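Chitinase (Paenibacillus sp. FPU-7, PDB 5GZT) probably hydrolyses internal beta-1,4 linkages between N-acetylglucosamine units of chitin and chitodextrins, cutting at random positions along the chain. Local coordinates at residues V770-W776 against W1114-Q1118; Y1022-V1027 against Q1043-T1049; P1050-D1054 against S1117-S1121; D1091-K1097 against K1123-I1128. All coordinates share one frame; numbering follows the deposited sequence.

Contact 1. Residues V770-W776 against W1114-Q1118; sequences VPGWVDW and WDYSQ
The pyrrolidine ring of P771 lies obliquely against the carboxylate of D1115, its CG 3.4 Å from OD2. Beside this pair, the six-membered rim of W773 brings CH2 to within 4.0 Å of CH2 of W1114, the two side chains running at about a right angle, with CH2 of W1114 near the W773 ring plane, at its edge. Farther along, W776 directs its CH2 at CD1 of Y1116, while V774 rests CG2 on CB of S1117.

The carboxylate is placed by its own torsion: CG of D1115 stands between the backbone N and the carbonyl carbon (chi1 83°), which turns OD1 back to the chain. There it accepts from S1117 N at 2.7 Å, closing an Asx turn, and from S1117 OG on the syn side at 2.5 Å. OD2 faces the other way, to a water that donates to it at 2.6 Å and accepts from W773 NE1 in the indole plane. W776 is fixed by NE1 bonding to P771 O (2.9 Å), with methyls of V774 and V770 over its opposite faces. The W1114-D1115 peptide is a non-proline cis bond, as found at the end of the eighth strand in family 18 chitinases. Apolar rings thus join the end of the first barrel strand and its loop to the loop leaving the eighth, while buried D1115 gives OD1 to one turn and OD2 to a bridging water.

Contact 2. Residues Y1022-V1027 against Q1043-T1049; sequences YARGWV and QAKNPGT
The side-chain amide of Q1043 pairs with the main chain of V1027 at two points. Its OE1 accepts from V1027 N at 3.0 Å, nearly straight and on a lone pair in the carbonyl plane; its NE2 donates to V1027 O at 2.8 Å. The bend at chi2 (-42°) folds the amide back to present both atoms at once. N1046 ND2 ties this grip back to the strand, donating to G1025 O, two residues earlier, at 2.8 Å and also to Q1043 OE1, while its OD1 accepts from G1048 N in an Asx turn. A water accepting from G1025 N extends the polar row.

V1027 packs its methyls against the turn, CG1 3.5 Å from K1045 O. P1047 lies along G1025, where a beta carbon would come tight against its ring. T1049 sets CG2 over one face of the R1024 guanidinium, 3.3 Å from NH1, and R1024 NE is held by a salt bridge to D971.

Strand 1024-1026 is an edge strand paired on its other side with 1086-1089, in a small sheet consistent with the insertion domain of family 18 chitinases. Side-chain amides and water satisfy peptide groups that a further strand would otherwise engage.

Contact 3. Residues P1050-D1054 against S1117-S1121; sequences PTYND and SQDIS
The first turn of helix 1052-1058, opened by a capping box between T1051 and D1054, docks through N1053 on the loop after the last barrel strand. N1053 OD1 accepts from I1120 N at 2.8 Å, almost straight and on a lone pair in the carbonyl plane. From the other end of the amide, ND2 donates to S1117 O at 3.2 Å. The backbone N of N1053 adds a bond of 3.1 Å to Q1118 O, a carbonyl thus set over the start of the helix. A leucine in place of N1053 would probably leave I1120 N and S1117 O without their mates, only the backbone bond to Q1118 O remaining.

Around the amide, a water joins N1053 OD1 to D1119 OD1, and Y1052 runs alongside D1119, its CD2 3.4 Å from OD1. D1119 OD1 also accepts from S1121 N. The arrangement is an Asx turn laid against a capped helix start, joining the insertion after strand seven to the loop after strand eight of the barrel.

Contact 4. Residues D1091-K1097 against K1123-I1128; sequences DDEESLK and KLLGAI
E1093 holds CG anti to its carbonyl carbon (chi1 -65°), and its chain, extended beyond CG, slants across K1123 to bring OE2 within 3.8 Å of the lysine CB. L1096 has a similar first torsion (-68°), which carries CD1 to within 3.8 Å of CB of L1124. The methyl CD2 of L1124 reaches the start of the first helix, 3.7 Å from E1093 N and at about a right angle to the glutamate chain.

The closest fit is made by A1127, whose CB lies 3.5 Å from E1093 O. Deeper in, L1096 CB meets I1128 CG1 at 3.8 Å. The charged ends of E1093 and K1123 stay apart: one water links OE2 to K1123 O, and another donates firmly to OE1 but only weakly receives from K1123 NZ. An alanine in place of E1093 would remove the carboxylate, and is likely to cost both waters an acceptor and uncover the flank of L1124.

A capping box of D1092 and S1095 starts the first helix, and D1092 is also salt-bridged to R1066. With axes 8.3 Å apart and inclined by 31° in the same general direction, helices 1093-1106 and 1123-1133 pack in the outer ring of a TIM barrel.

Overall arrangement
All four contacts lie in the second family 18 domain, and they sample it from barrel mouth to outer helices. Contacts 1 and 3 share S1117 and Q1118, so one loop after strand 1110-1114 meets the first strand on one side and the insertion on the other. Contact 2 is carried by amides at the edge of the insertion's sheet and continues into contact 3 through A1023 and P1050. Contact 4 depends on aliphatic packing with a watery polar rim; D1119 OD2 of contact 3 probably accepts from L1124 N, and Y1052 lies on L1124. Contact 1, largely aromatic, and contact 4 each have five of nine touching residues buried, whereas contacts 2 and 3 include more exposed ones.

Contact 1. Residues V770-W776 against W1114-Q1118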
loop_
_atom_site.group_PDB
_atom_site.type_symbol
_atom_site.label_atom_id
_atom_site.label_comp_id
_atom_site.label_asym_id
_atom_site.label_seq_id
_atom_site.Cartn_x
_atom_site.Cartn_y
_atom_site.Cartn_z
ATOM N N VAL B 770 -26.666 15.002 41.666
ATOM C CA VAL B 770 -26.595 15.688 42.948
ATOM C C VAL B 770 -26.226 14.631 44.038
ATOM O O VAL B 770 -26.956 13.698 44.292
ATOM C CB VAL B 770 -27.891 16.385 43.260
ATOM C CG1 VAL B 770 -27.834 16.965 44.640
ATOM C CG2 VAL B 770 -28.182 17.485 42.182
ATOM N N PRO B 771 -25.014 14.736 44.602
ATOM C CA PRO B 771 -24.515 13.754 45.521
ATOM C C PRO B 771 -25.231 13.892 46.848
ATOM O O PRO B 771 -25.365 14.990 47.395
ATOM C CB PRO B 771 -23.056 14.103 45.633
ATOM C CG PRO B 771 -22.932 15.503 45.265
ATOM C CD PRO B 771 -24.021 15.769 44.269
ATOM N N GLY B 772 -25.737 12.762 47.351
ATOM C CA GLY B 772 -26.459 12.728 48.594
ATOM C C GLY B 772 -25.591 12.794 49.870
ATOM O O GLY B 772 -26.126 12.919 50.964
ATOM N N TRP B 773 -24.279 12.653 49.710
ATOM C CA TRP B 773 -23.313 12.726 50.780
ATOM C C TRP B 773 -22.849 14.154 50.988
ATOM O O TRP B 773 -21.976 14.342 51.788
ATOM C CB TRP B 773 -22.112 11.810 50.559
ATOM C CG TRP B 773 -21.504 11.887 49.089
ATOM C CD1 TRP B 773 -20.526 12.744 48.608
ATOM C CD2 TRP B 773 -21.885 11.074 47.985
ATOM N NE1 TRP B 773 -20.298 12.496 47.285
ATOM C CE2 TRP B 773 -21.131 11.488 46.871
ATOM C CE3 TRP B 773 -22.820 10.057 47.823
ATOM C CZ2 TRP B 773 -21.275 10.895 45.606
ATOM C CZ3 TRP B 773 -22.957 9.492 46.594
ATOM C CH2 TRP B 773 -22.198 9.917 45.487
ATOM N N VAL B 774 -23.434 15.125 50.285
ATOM C CA VAL B 774 -23.355 16.543 50.564
ATOM C C VAL B 774 -24.642 16.907 51.269
ATOM O O VAL B 774 -25.718 16.549 50.822
ATOM C CB VAL B 774 -23.172 17.377 49.271
ATOM C CG1 VAL B 774 -23.371 18.849 49.519
ATOM C CG2 VAL B 774 -21.788 17.188 48.639
ATOM N N ASP B 775 -24.531 17.589 52.410
ATOM C CA ASP B 775 -25.665 18.136 53.141
ATOM C C ASP B 775 -26.049 19.449 52.513
ATOM O O ASP B 775 -25.522 20.516 52.895
ATOM C CB ASP B 775 -25.239 18.337 54.595
ATOM C CG ASP B 775 -26.369 18.756 55.512
ATOM O OD1 ASP B 775 -27.510 18.980 55.110
ATOM O OD2 ASP B 775 -26.079 18.840 56.717
ATOM N N TRP B 776 -26.964 19.385 51.534
ATOM C CA TRP B 776 -27.268 20.545 50.709
ATOM C C TRP B 776 -27.903 21.694 51.489
ATOM O O TRP B 776 -27.594 22.859 51.224
ATOM C CB TRP B 776 -28.115 20.202 49.459
ATOM C CG TRP B 776 -27.274 19.426 48.484
ATOM C CD1 TRP B 776 -27.116 18.078 48.428
ATOM C CD2 TRP B 776 -26.337 19.986 47.610
ATOM N NE1 TRP B 776 -26.113 17.765 47.542
ATOM C CE2 TRP B 776 -25.627 18.927 47.015
ATOM C CE3 TRP B 776 -25.965 21.313 47.305
ATOM C CZ2 TRP B 776 -24.642 19.139 46.086
ATOM C CZ3 TRP B 776 -24.990 21.515 46.367
ATOM C CH2 TRP B 776 -24.362 20.426 45.747
ATOM N N TRP B 1114 -21.659 14.763 35.985
ATOM C CA TRP B 1114 -21.279 14.310 37.301
ATOM C C TRP B 1114 -20.161 15.235 37.830
ATOM O O TRP B 1114 -19.102 15.268 37.182
ATOM C CB TRP B 1114 -20.772 12.885 37.222
ATOM C CG TRP B 1114 -20.324 12.342 38.538
ATOM C CD1 TRP B 1114 -19.155 12.692 39.223
ATOM C CD2 TRP B 1114 -21.033 11.439 39.414
ATOM N NE1 TRP B 1114 -19.125 12.070 40.455
ATOM C CE2 TRP B 1114 -20.228 11.266 40.580
ATOM C CE3 TRP B 1114 -22.229 10.713 39.301
ATOM C CZ2 TRP B 1114 -20.582 10.440 41.596
ATOM C CZ3 TRP B 1114 -22.626 9.896 40.366
ATOM C CH2 TRP B 1114 -21.798 9.749 41.475
ATOM N N ASP B 1115 -20.315 15.932 38.958
ATOM C CA ASP B 1115 -21.526 16.097 39.728
ATOM C C ASP B 1115 -21.599 17.513 40.197
ATOM O O ASP B 1115 -20.624 18.294 40.018
ATOM C CB ASP B 1115 -21.761 15.060 40.832
ATOM C CG ASP B 1115 -21.020 15.341 42.169
ATOM O OD1 ASP B 1115 -20.708 16.516 42.524
ATOM O OD2 ASP B 1115 -20.808 14.305 42.860
ATOM N N TYR B 1116 -22.768 17.869 40.702
ATOM C CA TYR B 1116 -23.087 19.252 41.009
ATOM C C TYR B 1116 -22.087 19.872 42.034
ATOM O O TYR B 1116 -21.831 21.058 41.971
ATOM C CB TYR B 1116 -24.483 19.391 41.567
ATOM C CG TYR B 1116 -25.081 20.743 41.250
ATOM C CD1 TYR B 1116 -24.788 21.897 42.019
ATOM C CD2 TYR B 1116 -25.871 20.898 40.147
ATOM C CE1 TYR B 1116 -25.333 23.160 41.681
ATOM C CE2 TYR B 1116 -26.386 22.113 39.808
ATOM C CZ TYR B 1116 -26.098 23.259 40.549
ATOM O OH TYR B 1116 -26.701 24.416 40.130
ATOM N N SER B 1117 -21.556 19.061 42.964
ATOM C CA SER B 1117 -20.734 19.575 44.069
ATOM C C SER B 1117 -19.329 19.979 43.596
ATOM O O SER B 1117 -18.608 20.661 44.347
ATOM C CB SER B 1117 -20.619 18.525 45.154
ATOM O OG SER B 1117 -19.813 17.425 44.694
ATOM N N GLN B 1118 -18.928 19.563 42.365
ATOM C CA GLN B 1118 -17.514 19.582 42.008
ATOM C C GLN B 1118 -17.056 20.900 41.394
ATOM O O GLN B 1118 -15.871 20.993 41.083
ATOM C CB GLN B 1118 -17.131 18.375 41.145
ATOM C CG GLN B 1118 -17.368 17.065 41.856
ATOM C CD GLN B 1118 -17.082 15.876 40.970
ATOM O OE1 GLN B 1118 -17.397 15.873 39.755
ATOM N NE2 GLN B 1118 -16.422 14.881 41.538
HETATM O O HOH W 1 -19.022 13.698 44.719
#

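Contact 2. Residues Y1022-V1027 against Q1043-T1049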
loop_
_atom_site.group_PDB
_atom_site.type_symbol
_atom_site.label_atom_id
_atom_site.label_comp_id
_atom_site.label_asym_id
_atom_site.label_seq_id
_atom_site.Cartn_x
_atom_site.Cartn_y
_atom_site.Cartn_z
ATOM N N TYR B 1022 -14.587 16.668 37.057
ATOM C CA TYR B 1022 -13.368 16.270 37.744
ATOM C C TYR B 1022 -12.390 15.854 36.687
ATOM O O TYR B 1022 -12.782 15.467 35.554
ATOM C CB TYR B 1022 -13.575 15.103 38.742
ATOM C CG TYR B 1022 -14.106 13.815 38.112
ATOM C CD1 TYR B 1022 -15.508 13.601 37.931
ATOM C CD2 TYR B 1022 -13.253 12.825 37.693
ATOM C CE1 TYR B 1022 -16.008 12.441 37.336
ATOM C CE2 TYR B 1022 -13.749 11.657 37.094
ATOM C CZ TYR B 1022 -15.126 11.477 36.918
ATOM O OH TYR B 1022 -15.541 10.307 36.331
ATOM N N ALA B 1023 -11.121 15.790 37.102
ATOM C CA ALA B 1023 -10.026 15.383 36.227
ATOM C C ALA B 1023 -9.441 14.041 36.506
ATOM O O ALA B 1023 -9.644 13.439 37.547
ATOM C CB ALA B 1023 -8.924 16.417 36.320
ATOM N N ARG B 1024 -8.672 13.575 35.544
ATOM C CA ARG B 1024 -7.729 12.456 35.734
ATOM C C ARG B 1024 -6.393 12.913 35.194
ATOM O O ARG B 1024 -6.297 13.983 34.618
ATOM C CB ARG B 1024 -8.202 11.184 35.049
ATOM C CG ARG B 1024 -9.452 10.598 35.720
ATOM C CD ARG B 1024 -9.897 9.307 35.035
ATOM N NE ARG B 1024 -11.111 8.826 35.679
ATOM C CZ ARG B 1024 -11.159 8.227 36.881
ATOM N NH1 ARG B 1024 -10.058 7.900 37.557
ATOM N NH2 ARG B 1024 -12.333 7.906 37.400
ATOM N N GLY B 1025 -5.339 12.166 35.454
ATOM C CA GLY B 1025 -3.994 12.691 35.156
ATOM C C GLY B 1025 -2.878 11.685 35.390
ATOM O O GLY B 1025 -3.156 10.564 35.797
ATOM N N TRP B 1026 -1.634 12.052 35.017
ATOM C CA TRP B 1026 -0.469 11.191 35.207
ATOM C C TRP B 1026 0.717 12.053 35.665
ATOM O O TRP B 1026 0.791 13.233 35.330
ATOM C CB TRP B 1026 -0.059 10.443 33.918
ATOM C CG TRP B 1026 -1.009 9.471 33.407
ATOM C CD1 TRP B 1026 -1.004 8.103 33.568
ATOM C CD2 TRP B 1026 -2.145 9.782 32.618
ATOM N NE1 TRP B 1026 -2.107 7.551 32.924
ATOM C CE2 TRP B 1026 -2.821 8.569 32.344
ATOM C CE3 TRP B 1026 -2.686 10.986 32.160
ATOM C CZ2 TRP B 1026 -4.006 8.528 31.621
ATOM C CZ3 TRP B 1026 -3.863 10.945 31.431
ATOM C CH2 TRP B 1026 -4.501 9.717 31.157
ATOM N N VAL B 1027 1.650 11.429 36.406
ATOM C CA VAL B 1027 2.935 12.080 36.813
ATOM C C VAL B 1027 4.066 11.430 36.014
ATOM O O VAL B 1027 3.843 10.410 35.315
ATOM C CB VAL B 1027 3.185 11.988 38.349
ATOM C CG1 VAL B 1027 2.262 12.949 39.104
ATOM C CG2 VAL B 1027 3.035 10.574 38.900
ATOM N N GLN B 1043 3.685 5.911 38.674
ATOM C CA GLN B 1043 2.457 6.624 38.978
ATOM C C GLN B 1043 2.130 6.674 40.458
ATOM O O GLN B 1043 1.035 7.067 40.807
ATOM C CB GLN B 1043 1.281 5.959 38.236
ATOM C CG GLN B 1043 1.269 6.230 36.750
ATOM C CD GLN B 1043 1.608 7.674 36.470
ATOM O OE1 GLN B 1043 1.028 8.590 37.050
ATOM N NE2 GLN B 1043 2.617 7.883 35.666
ATOM N N ALA B 1044 3.059 6.318 41.339
ATOM C CA ALA B 1044 2.760 6.292 42.756
ATOM C C ALA B 1044 2.312 7.649 43.267
ATOM O O ALA B 1044 1.506 7.730 44.199
ATOM C CB ALA B 1044 3.965 5.778 43.552
ATOM N N LYS B 1045 2.806 8.725 42.674
ATOM C CA LYS B 1045 2.333 10.067 43.068
ATOM C C LYS B 1045 1.181 10.604 42.137
ATOM O O LYS B 1045 0.914 11.802 42.084
ATOM C CB LYS B 1045 3.483 11.058 43.077
ATOM C CG LYS B 1045 4.799 10.479 43.519
ATOM C CD LYS B 1045 5.709 11.535 44.109
ATOM C CE LYS B 1045 7.166 11.101 43.973
ATOM N NZ LYS B 1045 8.048 11.946 44.823
ATOM N N ASN B 1046 0.494 9.720 41.422
ATOM C CA ASN B 1046 -0.629 10.140 40.515
ATOM C C ASN B 1046 -1.640 11.050 41.227
ATOM O O ASN B 1046 -2.016 10.740 42.367
ATOM C CB ASN B 1046 -1.322 8.875 39.992
ATOM C CG ASN B 1046 -2.323 9.170 38.906
ATOM O OD1 ASN B 1046 -3.394 9.688 39.193
ATOM N ND2 ASN B 1046 -1.971 8.873 37.659
ATOM N N PRO B 1047 -2.121 12.152 40.587
ATOM C CA PRO B 1047 -3.070 13.065 41.339
ATOM C C PRO B 1047 -4.483 12.537 41.582
ATOM O O PRO B 1047 -5.242 13.203 42.225
ATOM C CB PRO B 1047 -3.153 14.310 40.447
ATOM C CG PRO B 1047 -2.970 13.750 39.074
ATOM C CD PRO B 1047 -2.005 12.572 39.177
ATOM N N GLY B 1048 -4.806 11.352 41.084
ATOM C CA GLY B 1048 -6.119 10.714 41.323
ATOM C C GLY B 1048 -7.185 11.467 40.508
ATOM O O GLY B 1048 -7.066 11.573 39.268
ATOM N N THR B 1049 -8.169 12.019 41.221
ATOM C CA THR B 1049 -9.316 12.635 40.605
ATOM C C THR B 1049 -9.663 13.913 41.300
ATOM O O THR B 1049 -10.764 14.021 41.808
ATOM C CB THR B 1049 -10.589 11.730 40.566
ATOM O OG1 THR B 1049 -10.938 11.310 41.887
ATOM C CG2 THR B 1049 -10.416 10.469 39.617
HETATM O O HOH W 2 -5.532 10.155 37.576
#

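Contact 3. Residues P1050-D1054 against S1117-S1121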
loop_
_atom_site.group_PDB
_atom_site.type_symbol
_atom_site.label_atom_id
_atom_site.label_comp_id
_atom_site.label_asym_id
_atom_site.label_seq_id
_atom_site.Cartn_x
_atom_site.Cartn_y
_atom_site.Cartn_z
ATOM N N PRO B 1050 -8.790 14.936 41.202
ATOM C CA PRO B 1050 -9.207 16.301 41.554
ATOM C C PRO B 1050 -10.465 16.836 40.861
ATOM O O PRO B 1050 -10.684 16.691 39.661
ATOM C CB PRO B 1050 -8.027 17.179 41.112
ATOM C CG PRO B 1050 -7.286 16.368 40.137
ATOM C CD PRO B 1050 -7.538 14.925 40.449
ATOM N N THR B 1051 -11.245 17.544 41.609
ATOM C CA THR B 1051 -12.434 18.100 41.075
ATOM C C THR B 1051 -12.090 19.397 40.396
ATOM O O THR B 1051 -10.967 19.941 40.594
ATOM C CB THR B 1051 -13.367 18.438 42.215
ATOM O OG1 THR B 1051 -12.733 19.359 43.100
ATOM C CG2 THR B 1051 -13.709 17.185 43.006
ATOM N N TYR B 1052 -13.018 19.935 39.617
ATOM C CA TYR B 1052 -12.793 21.250 39.048
ATOM C C TYR B 1052 -12.428 22.265 40.173
ATOM O O TYR B 1052 -11.520 23.096 39.995
ATOM C CB TYR B 1052 -13.959 21.742 38.237
ATOM C CG TYR B 1052 -13.681 23.019 37.456
ATOM C CD1 TYR B 1052 -12.940 22.973 36.269
ATOM C CD2 TYR B 1052 -14.189 24.267 37.896
ATOM C CE1 TYR B 1052 -12.691 24.138 35.532
ATOM C CE2 TYR B 1052 -13.956 25.429 37.165
ATOM C CZ TYR B 1052 -13.206 25.355 35.983
ATOM O OH TYR B 1052 -12.984 26.477 35.231
ATOM N N ASN B 1053 -13.071 22.180 41.329
ATOM C CA ASN B 1053 -12.705 23.096 42.418
ATOM C C ASN B 1053 -11.211 22.933 42.835
ATOM O O ASN B 1053 -10.548 23.884 43.192
ATOM C CB ASN B 1053 -13.465 22.762 43.684
ATOM C CG ASN B 1053 -14.940 22.860 43.552
ATOM O OD1 ASN B 1053 -15.525 23.866 43.075
ATOM N ND2 ASN B 1053 -15.591 21.834 44.075
ATOM N N ASP B 1054 -10.734 21.692 42.927
ATOM C CA ASP B 1054 -9.346 21.474 43.164
ATOM C C ASP B 1054 -8.521 22.122 42.035
ATOM O O ASP B 1054 -7.474 22.750 42.312
ATOM C CB ASP B 1054 -9.000 19.999 43.259
ATOM C CG ASP B 1054 -9.669 19.303 44.437
ATOM O OD1 ASP B 1054 -10.028 20.014 45.365
ATOM O OD2 ASP B 1054 -9.857 18.053 44.402
ATOM N N SER B 1117 -21.556 19.061 42.964
ATOM C CA SER B 1117 -20.734 19.575 44.069
ATOM C C SER B 1117 -19.329 19.979 43.596
ATOM O O SER B 1117 -18.608 20.661 44.347
ATOM C CB SER B 1117 -20.619 18.525 45.154
ATOM O OG SER B 1117 -19.813 17.425 44.694
ATOM N N GLN B 1118 -18.928 19.563 42.365
ATOM C CA GLN B 1118 -17.514 19.582 42.008
ATOM C C GLN B 1118 -17.056 20.900 41.394
ATOM O O GLN B 1118 -15.871 20.993 41.083
ATOM C CB GLN B 1118 -17.131 18.375 41.145
ATOM C CG GLN B 1118 -17.368 17.065 41.856
ATOM C CD GLN B 1118 -17.082 15.876 40.970
ATOM O OE1 GLN B 1118 -17.397 15.873 39.755
ATOM N NE2 GLN B 1118 -16.422 14.881 41.538
ATOM N N ASP B 1119 -17.958 21.896 41.284
ATOM C CA ASP B 1119 -17.697 23.205 40.698
ATOM C C ASP B 1119 -18.612 24.214 41.352
ATOM O O ASP B 1119 -19.702 24.564 40.813
ATOM C CB ASP B 1119 -17.847 23.297 39.162
ATOM C CG ASP B 1119 -17.767 24.766 38.676
ATOM O OD1 ASP B 1119 -17.014 25.535 39.360
ATOM O OD2 ASP B 1119 -18.470 25.191 37.691
ATOM N N ILE B 1120 -18.129 24.768 42.482
ATOM C CA ILE B 1120 -18.920 25.742 43.270
ATOM C C ILE B 1120 -18.992 27.130 42.581
ATOM O O ILE B 1120 -19.721 28.007 43.050
ATOM C CB ILE B 1120 -18.440 25.890 44.736
ATOM C CG1 ILE B 1120 -16.937 26.333 44.799
ATOM C CG2 ILE B 1120 -18.647 24.579 45.475
ATOM C CD1 ILE B 1120 -16.533 27.140 46.030
ATOM N N SER B 1121 -18.353 27.273 41.417
ATOM C CA SER B 1121 -18.455 28.491 40.622
ATOM C C SER B 1121 -19.681 28.595 39.784
ATOM O O SER B 1121 -20.012 29.677 39.365
ATOM C CB SER B 1121 -17.213 28.658 39.722
ATOM O OG SER B 1121 -17.234 27.839 38.526
HETATM O O HOH W 3 -14.818 25.752 41.129
#

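Contact 4. Residues D1091-K1097 against K1123-I1128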
loop_
_atom_site.group_PDB
_atom_site.type_symbol
_atom_site.label_atom_id
_atom_site.label_comp_id
_atom_site.label_asym_id
_atom_site.label_seq_id
_atom_site.Cartn_x
_atom_site.Cartn_y
_atom_site.Cartn_z
ATOM N N ASP B 1091 -12.784 18.152 31.697
ATOM C CA ASP B 1091 -13.711 18.992 30.935
ATOM C C ASP B 1091 -13.654 20.379 31.470
ATOM O O ASP B 1091 -13.663 20.526 32.663
ATOM C CB ASP B 1091 -15.228 18.555 31.045
ATOM C CG ASP B 1091 -15.651 17.536 29.982
ATOM O OD1 ASP B 1091 -15.181 17.670 28.818
ATOM O OD2 ASP B 1091 -16.343 16.527 30.365
ATOM N N ASP B 1092 -13.774 21.387 30.598
ATOM C CA ASP B 1092 -13.914 22.798 31.037
ATOM C C ASP B 1092 -15.052 23.483 30.365
ATOM O O ASP B 1092 -15.887 22.798 29.721
ATOM C CB ASP B 1092 -12.584 23.585 30.878
ATOM C CG ASP B 1092 -12.257 23.956 29.417
ATOM O OD1 ASP B 1092 -13.003 23.537 28.483
ATOM O OD2 ASP B 1092 -11.208 24.635 29.238
ATOM N N GLU B 1093 -15.142 24.808 30.482
ATOM C CA GLU B 1093 -16.263 25.476 29.873
ATOM C C GLU B 1093 -16.340 25.331 28.361
ATOM O O GLU B 1093 -17.441 25.314 27.799
ATOM C CB GLU B 1093 -16.328 26.961 30.211
ATOM C CG GLU B 1093 -16.574 27.285 31.662
ATOM C CD GLU B 1093 -15.916 28.614 31.999
ATOM O OE1 GLU B 1093 -14.710 28.587 32.192
ATOM O OE2 GLU B 1093 -16.580 29.643 32.001
ATOM N N GLU B 1094 -15.201 25.223 27.706
ATOM C CA GLU B 1094 -15.161 25.134 26.271
ATOM C C GLU B 1094 -15.561 23.717 25.844
ATOM O O GLU B 1094 -16.332 23.513 24.889
ATOM C CB GLU B 1094 -13.720 25.436 25.731
ATOM C CG GLU B 1094 -13.790 26.157 24.378
ATOM C CD GLU B 1094 -12.468 26.318 23.630
ATOM O OE1 GLU B 1094 -11.394 26.154 24.245
ATOM O OE2 GLU B 1094 -12.520 26.512 22.383
ATOM N N SER B 1095 -14.971 22.713 26.460
ATOM C CA SER B 1095 -15.308 21.358 26.057
ATOM C C SER B 1095 -16.789 21.043 26.353
ATOM O O SER B 1095 -17.423 20.360 25.570
ATOM C CB SER B 1095 -14.402 20.324 26.649
ATOM O OG SER B 1095 -14.569 20.217 28.047
ATOM N N LEU B 1096 -17.360 21.621 27.406
ATOM C CA LEU B 1096 -18.759 21.330 27.724
ATOM C C LEU B 1096 -19.679 22.027 26.754
ATOM O O LEU B 1096 -20.719 21.485 26.376
ATOM C CB LEU B 1096 -19.112 21.711 29.169
ATOM C CG LEU B 1096 -18.392 20.812 30.144
ATOM C CD1 LEU B 1096 -18.493 21.393 31.560
ATOM C CD2 LEU B 1096 -18.962 19.421 30.178
ATOM N N LYS B 1097 -19.273 23.206 26.278
ATOM C CA LYS B 1097 -19.995 23.853 25.192
ATOM C C LYS B 1097 -20.034 22.953 24.011
ATOM O O LYS B 1097 -21.128 22.787 23.391
ATOM C CB LYS B 1097 -19.387 25.180 24.796
ATOM C CG LYS B 1097 -19.989 25.803 23.560
ATOM C CD LYS B 1097 -19.579 27.256 23.440
ATOM C CE LYS B 1097 -18.753 27.516 22.218
ATOM N NZ LYS B 1097 -17.392 26.941 22.400
ATOM N N LYS B 1123 -19.813 27.818 36.792
ATOM C CA LYS B 1123 -19.380 28.080 35.438
ATOM C C LYS B 1123 -19.493 26.864 34.507
ATOM O O LYS B 1123 -19.812 27.069 33.350
ATOM C CB LYS B 1123 -17.927 28.572 35.388
ATOM C CG LYS B 1123 -17.722 29.957 36.025
ATOM C CD LYS B 1123 -16.275 30.442 35.873
ATOM C CE LYS B 1123 -16.145 31.849 36.452
ATOM N NZ LYS B 1123 -15.021 32.553 35.779
ATOM N N LEU B 1124 -19.158 25.667 34.993
ATOM C CA LEU B 1124 -19.295 24.436 34.173
ATOM C C LEU B 1124 -20.754 24.263 33.729
ATOM O O LEU B 1124 -21.070 24.156 32.488
ATOM C CB LEU B 1124 -18.661 23.218 34.860
ATOM C CG LEU B 1124 -17.141 23.332 35.066
ATOM C CD1 LEU B 1124 -16.481 22.005 35.443
ATOM C CD2 LEU B 1124 -16.389 23.884 33.837
ATOM N N LEU B 1125 -21.661 24.406 34.675
ATOM C CA LEU B 1125 -23.105 24.300 34.399
ATOM C C LEU B 1125 -23.536 25.430 33.500
ATOM O O LEU B 1125 -24.267 25.203 32.521
ATOM C CB LEU B 1125 -23.907 24.277 35.679
ATOM C CG LEU B 1125 -25.400 24.452 35.593
ATOM C CD1 LEU B 1125 -26.035 23.358 34.764
ATOM C CD2 LEU B 1125 -26.004 24.463 36.980
ATOM N N GLY B 1126 -23.034 26.634 33.754
ATOM C CA GLY B 1126 -23.443 27.788 32.945
ATOM C C GLY B 1126 -23.031 27.618 31.472
ATOM O O GLY B 1126 -23.739 27.999 30.595
ATOM N N ALA B 1127 -21.914 26.975 31.229
ATOM C CA ALA B 1127 -21.455 26.696 29.904
ATOM C C ALA B 1127 -22.396 25.747 29.128
ATOM O O ALA B 1127 -22.727 25.980 27.956
ATOM C CB ALA B 1127 -20.052 26.121 29.945
ATOM N N ILE B 1128 -22.866 24.725 29.819
ATOM C CA ILE B 1128 -23.815 23.788 29.232
ATOM C C ILE B 1128 -25.079 24.515 28.940
ATOM O O ILE B 1128 -25.589 24.487 27.832
ATOM C CB ILE B 1128 -24.070 22.575 30.164
ATOM C CG1 ILE B 1128 -22.750 21.800 30.365
ATOM C CG2 ILE B 1128 -25.125 21.637 29.503
ATOM C CD1 ILE B 1128 -22.826 20.802 31.486
HETATM O O HOH W 4 -19.708 29.309 32.050
HETATM O O HOH W 5 -13.389 30.647 33.514
#